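Long-range contact in uncharacterized lipoprotein YjhA (PDB 3CFU), which is of unknown function but is predicted to be a membrane-anchored lipoprotein, its soluble part belonging to the DUF4352 family: residues 63-74 with 120-131. Numbering follows the deposited sequence.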
loop_
_atom_site.group_PDB
_atom_site.type_symbol
_atom_site.label_atom_id
_atom_site.label_comp_id
_atom_site.label_asym_id
_atom_site.label_seq_id
_atom_site.Cartn_x
_atom_site.Cartn_y
_atom_site.Cartn_z
ATOM N N ILE A 63 -9.332 -9.574 9.740
ATOM C CA ILE A 63 -8.323 -9.483 8.706
ATOM C C ILE A 63 -6.979 -9.103 9.321
ATOM O O ILE A 63 -6.896 -8.170 10.127
ATOM C CB ILE A 63 -8.697 -8.405 7.638
ATOM C CG1 ILE A 63 -9.831 -8.924 6.734
ATOM C CG2 ILE A 63 -7.442 -8.018 6.809
ATOM C CD1 ILE A 63 -10.329 -7.893 5.684
ATOM N N SER A 64 -5.944 -9.856 8.954
ATOM C CA SER A 64 -4.578 -9.595 9.401
ATOM C C SER A 64 -3.921 -8.958 8.182
ATOM O O SER A 64 -3.373 -9.662 7.320
ATOM C CB SER A 64 -3.858 -10.898 9.758
ATOM O OG SER A 64 -4.453 -11.521 10.880
ATOM N N TYR A 65 -4.002 -7.632 8.109
ATOM C CA TYR A 65 -3.446 -6.871 6.992
ATOM C C TYR A 65 -1.935 -6.847 7.053
ATOM O O TYR A 65 -1.355 -6.886 8.135
ATOM C CB TYR A 65 -4.021 -5.445 6.973
ATOM C CG TYR A 65 -3.601 -4.550 8.119
ATOM C CD1 TYR A 65 -2.444 -3.770 8.029
ATOM C CD2 TYR A 65 -4.370 -4.462 9.282
ATOM C CE1 TYR A 65 -2.075 -2.903 9.062
ATOM C CE2 TYR A 65 -4.013 -3.606 10.321
ATOM C CZ TYR A 65 -2.859 -2.830 10.213
ATOM O OH TYR A 65 -2.497 -1.978 11.241
ATOM N N ASN A 66 -1.299 -6.766 5.888
ATOM C CA ASN A 66 0.153 -6.806 5.826
ATOM C C ASN A 66 0.722 -6.016 4.646
ATOM O O ASN A 66 0.119 -5.965 3.577
ATOM C CB ASN A 66 0.552 -8.276 5.724
ATOM C CG ASN A 66 1.966 -8.536 6.140
ATOM O OD1 ASN A 66 2.913 -8.181 5.435
ATOM N ND2 ASN A 66 2.128 -9.176 7.295
ATOM N N PHE A 67 1.898 -5.421 4.834
ATOM C CA PHE A 67 2.525 -4.634 3.777
ATOM C C PHE A 67 2.779 -5.422 2.489
ATOM O O PHE A 67 2.766 -4.839 1.406
ATOM C CB PHE A 67 3.828 -3.981 4.288
ATOM C CG PHE A 67 5.018 -4.906 4.334
ATOM C CD1 PHE A 67 5.886 -4.993 3.250
ATOM C CD2 PHE A 67 5.274 -5.687 5.461
ATOM C CE1 PHE A 67 7.000 -5.847 3.282
ATOM C CE2 PHE A 67 6.382 -6.547 5.506
ATOM C CZ PHE A 67 7.247 -6.626 4.413
ATOM N N ILE A 68 2.970 -6.735 2.585
ATOM C CA ILE A 68 3.232 -7.529 1.379
ATOM C C ILE A 68 2.102 -7.490 0.355
ATOM O O ILE A 68 2.282 -7.894 -0.792
ATOM C CB ILE A 68 3.520 -9.024 1.703
ATOM C CG1 ILE A 68 2.320 -9.650 2.428
ATOM C CG2 ILE A 68 4.818 -9.135 2.530
ATOM C CD1 ILE A 68 2.377 -11.170 2.515
ATOM N N GLY A 69 0.944 -6.998 0.760
ATOM C CA GLY A 69 -0.170 -6.949 -0.162
ATOM C C GLY A 69 -0.087 -5.758 -1.086
ATOM O O GLY A 69 -0.977 -5.542 -1.905
ATOM N N PHE A 70 0.988 -4.994 -0.970
ATOM C CA PHE A 70 1.154 -3.802 -1.778
ATOM C C PHE A 70 2.365 -3.794 -2.693
ATOM O O PHE A 70 3.383 -4.419 -2.406
ATOM C CB PHE A 70 1.214 -2.581 -0.864
ATOM C CG PHE A 70 -0.038 -2.369 -0.084
ATOM C CD1 PHE A 70 -0.170 -2.878 1.202
ATOM C CD2 PHE A 70 -1.111 -1.709 -0.661
ATOM C CE1 PHE A 70 -1.356 -2.737 1.907
ATOM C CE2 PHE A 70 -2.307 -1.561 0.035
ATOM C CZ PHE A 70 -2.433 -2.075 1.322
ATOM N N ASP A 71 2.254 -3.064 -3.793
ATOM C CA ASP A 71 3.342 -2.982 -4.746
ATOM C C ASP A 71 3.162 -1.790 -5.675
ATOM O O ASP A 71 2.038 -1.438 -6.036
ATOM C CB ASP A 71 3.417 -4.283 -5.550
ATOM C CG ASP A 71 4.612 -4.332 -6.471
ATOM O OD1 ASP A 71 5.639 -3.705 -6.138
ATOM O OD2 ASP A 71 4.538 -5.011 -7.518
ATOM N N LEU A 72 4.277 -1.164 -6.033
ATOM C CA LEU A 72 4.277 -0.012 -6.930
ATOM C C LEU A 72 4.968 -0.428 -8.223
ATOM O O LEU A 72 6.075 -0.971 -8.202
ATOM C CB LEU A 72 5.033 1.159 -6.298
ATOM C CG LEU A 72 4.757 2.558 -6.854
ATOM C CD1 LEU A 72 3.365 3.019 -6.413
ATOM C CD2 LEU A 72 5.825 3.524 -6.346
ATOM N N ARG A 73 4.313 -0.179 -9.350
ATOM C CA ARG A 73 4.875 -0.546 -10.639
ATOM C C ARG A 73 5.163 0.674 -11.534
ATOM O O ARG A 73 4.557 1.736 -11.368
ATOM C CB ARG A 73 3.923 -1.531 -11.340
ATOM C CG ARG A 73 3.808 -2.869 -10.606
ATOM C CD ARG A 73 2.737 -3.792 -11.182
ATOM N NE ARG A 73 2.550 -4.964 -10.328
ATOM C CZ ARG A 73 1.462 -5.733 -10.325
ATOM N NH1 ARG A 73 0.453 -5.455 -11.141
ATOM N NH2 ARG A 73 1.372 -6.765 -9.489
ATOM N N ASP A 74 6.103 0.505 -12.465
ATOM C CA ASP A 74 6.510 1.549 -13.422
ATOM C C ASP A 74 5.604 1.532 -14.643
ATOM O O ASP A 74 4.614 0.802 -14.693
ATOM C CB ASP A 74 7.925 1.286 -13.965
ATOM C CG ASP A 74 9.010 1.499 -12.942
ATOM O OD1 ASP A 74 8.810 2.344 -12.045
ATOM O OD2 ASP A 74 10.071 0.842 -13.052
ATOM N N TYR A 120 3.333 6.069 -12.264
ATOM C CA TYR A 120 3.197 4.999 -11.282
ATOM C C TYR A 120 1.795 4.546 -10.883
ATOM O O TYR A 120 0.873 5.347 -10.705
ATOM C CB TYR A 120 3.989 5.390 -10.031
ATOM C CG TYR A 120 5.478 5.435 -10.273
ATOM C CD1 TYR A 120 6.292 4.358 -9.920
ATOM C CD2 TYR A 120 6.075 6.540 -10.885
ATOM C CE1 TYR A 120 7.665 4.378 -10.168
ATOM C CE2 TYR A 120 7.448 6.569 -11.141
ATOM C CZ TYR A 120 8.234 5.486 -10.776
ATOM O OH TYR A 120 9.592 5.518 -11.001
ATOM N N THR A 121 1.662 3.238 -10.724
ATOM C CA THR A 121 0.407 2.629 -10.347
ATOM C C THR A 121 0.584 1.849 -9.053
ATOM O O THR A 121 1.521 1.065 -8.913
ATOM C CB THR A 121 -0.068 1.657 -11.439
ATOM O OG1 THR A 121 0.006 2.307 -12.712
ATOM C CG2 THR A 121 -1.507 1.215 -11.180
ATOM N N LEU A 122 -0.302 2.081 -8.093
ATOM C CA LEU A 122 -0.223 1.338 -6.851
ATOM C C LEU A 122 -1.070 0.102 -7.112
ATOM O O LEU A 122 -2.113 0.180 -7.775
ATOM C CB LEU A 122 -0.790 2.130 -5.670
ATOM C CG LEU A 122 -0.665 1.345 -4.354
ATOM C CD1 LEU A 122 0.801 1.246 -3.963
ATOM C CD2 LEU A 122 -1.470 2.006 -3.255
ATOM N N VAL A 123 -0.594 -1.039 -6.623
ATOM C CA VAL A 123 -1.287 -2.304 -6.798
ATOM C C VAL A 123 -1.722 -2.802 -5.432
ATOM O O VAL A 123 -0.965 -2.725 -4.455
ATOM C CB VAL A 123 -0.371 -3.377 -7.425
ATOM C CG1 VAL A 123 -1.111 -4.707 -7.485
ATOM C CG2 VAL A 123 0.099 -2.933 -8.832
ATOM N N TYR A 124 -2.941 -3.316 -5.363
ATOM C CA TYR A 124 -3.460 -3.822 -4.114
ATOM C C TYR A 124 -4.113 -5.169 -4.358
ATOM O O TYR A 124 -5.019 -5.269 -5.183
ATOM C CB TYR A 124 -4.492 -2.839 -3.535
ATOM C CG TYR A 124 -5.261 -3.375 -2.352
ATOM C CD1 TYR A 124 -4.598 -3.794 -1.205
ATOM C CD2 TYR A 124 -6.651 -3.478 -2.382
ATOM C CE1 TYR A 124 -5.292 -4.308 -0.114
ATOM C CE2 TYR A 124 -7.359 -3.984 -1.289
ATOM C CZ TYR A 124 -6.665 -4.399 -0.157
ATOM O OH TYR A 124 -7.324 -4.903 0.937
ATOM N N ASN A 125 -3.634 -6.203 -3.669
ATOM C CA ASN A 125 -4.219 -7.534 -3.784
ATOM C C ASN A 125 -4.734 -7.883 -2.383
ATOM O O ASN A 125 -3.949 -8.154 -1.464
ATOM C CB ASN A 125 -3.186 -8.572 -4.251
ATOM C CG ASN A 125 -3.828 -9.916 -4.599
ATOM O OD1 ASN A 125 -4.556 -10.506 -3.788
ATOM N ND2 ASN A 125 -3.569 -10.399 -5.810
ATOM N N PRO A 126 -6.063 -7.869 -2.201
ATOM C CA PRO A 126 -6.684 -8.177 -0.898
ATOM C C PRO A 126 -6.393 -9.569 -0.344
ATOM O O PRO A 126 -6.322 -9.757 0.866
ATOM C CB PRO A 126 -8.174 -7.896 -1.130
ATOM C CG PRO A 126 -8.355 -8.100 -2.609
ATOM C CD PRO A 126 -7.070 -7.567 -3.230
ATOM N N PHE A 127 -6.209 -10.546 -1.218
ATOM C CA PHE A 127 -5.887 -11.890 -0.751
ATOM C C PHE A 127 -4.460 -11.840 -0.168
ATOM O O PHE A 127 -4.205 -12.367 0.907
ATOM C CB PHE A 127 -5.971 -12.888 -1.910
ATOM C CG PHE A 127 -5.650 -14.300 -1.517
ATOM C CD1 PHE A 127 -6.475 -15.000 -0.650
ATOM C CD2 PHE A 127 -4.509 -14.933 -2.016
ATOM C CE1 PHE A 127 -6.174 -16.311 -0.283
ATOM C CE2 PHE A 127 -4.198 -16.244 -1.651
ATOM C CZ PHE A 127 -5.031 -16.931 -0.786
ATOM N N LEU A 128 -3.543 -11.187 -0.879
ATOM C CA LEU A 128 -2.162 -11.053 -0.420
ATOM C C LEU A 128 -2.083 -10.191 0.842
ATOM O O LEU A 128 -1.316 -10.499 1.750
ATOM C CB LEU A 128 -1.295 -10.416 -1.517
ATOM C CG LEU A 128 -0.411 -11.277 -2.441
ATOM C CD1 LEU A 128 0.883 -11.682 -1.721
ATOM C CD2 LEU A 128 -1.190 -12.503 -2.900
ATOM N N ALA A 129 -2.878 -9.118 0.888
ATOM C CA ALA A 129 -2.896 -8.186 2.019
ATOM C C ALA A 129 -3.423 -8.780 3.298
ATOM O O ALA A 129 -3.133 -8.282 4.383
ATOM C CB ALA A 129 -3.738 -6.949 1.681
ATOM N N ASP A 130 -4.221 -9.829 3.173
ATOM C CA ASP A 130 -4.795 -10.464 4.349
ATOM C C ASP A 130 -4.051 -11.764 4.622
ATOM O O ASP A 130 -4.122 -12.715 3.852
ATOM C CB ASP A 130 -6.279 -10.720 4.136
ATOM C CG ASP A 130 -6.953 -11.300 5.359
ATOM O OD1 ASP A 130 -6.253 -11.587 6.359
ATOM O OD2 ASP A 130 -8.189 -11.473 5.316
ATOM N N THR A 131 -3.354 -11.790 5.751
ATOM C CA THR A 131 -2.543 -12.932 6.113
ATOM C C THR A 131 -3.144 -13.919 7.129
ATOM O O THR A 131 -2.446 -14.774 7.679
ATOM C CB THR A 131 -1.170 -12.411 6.559
ATOM O OG1 THR A 131 -0.183 -13.419 6.329
ATOM C CG2 THR A 131 -1.196 -11.991 8.007
#
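Thr131 N donates to Ser64 O at 2.6 Å in a nearly straight bond. The side chain of the preceding residue, Asp130, accepts from Ser64 N, which lies 3.1 Å from Asp130 OD1 and above the carboxylate plane. Its CG is anti to the backbone N (chi1 -176°), which carries the carboxylate across to residues 63-64. OD1 also accepts from Asn132 N, so two amides hold this group, while CG1 and CG2 of Ile63 pack against it. Asn125 N reaches Gly69 O in a straight but long bond, 3.3 Å. Edge strand 70-73 then pairs antiparallel with central strand 121-124. Val123 N bonds Asp71 O at 2.7 Å, and Arg73 N bonds Thr121 O at 3.1 Å.

On the face of Asp71 and Arg73, Val123 CG2 lies under one face of the guanidinium, 3.4 Å from Arg73 NH1. A long, weak salt bridge from Arg73 NE to Asp71 OD2 may steady the arginine, whose NH2 makes a long, weak ion pair with Asp145; Ser79 also bonds Asp71 OD2. With an alanine here, Val123 would probably lose its guanidinium cover and Asp71 its charged mate.

On the other face, Phe70 and Tyr124 lie side by side, their ring planes 23° apart but barely overlapping. Leu72 CD2 packs against Tyr120 CD1 at 3.7 Å, and Leu72 CD1 meets Leu122 CD1.

The 3-10 turn 67-69 and helix 126-129, N-capped by Asn125, link the strand pair to the single Tyr65-Asp130 bridge. The apolar face packs on the sheet holding 47-57 and 103-112, consistent with a beta-sandwich.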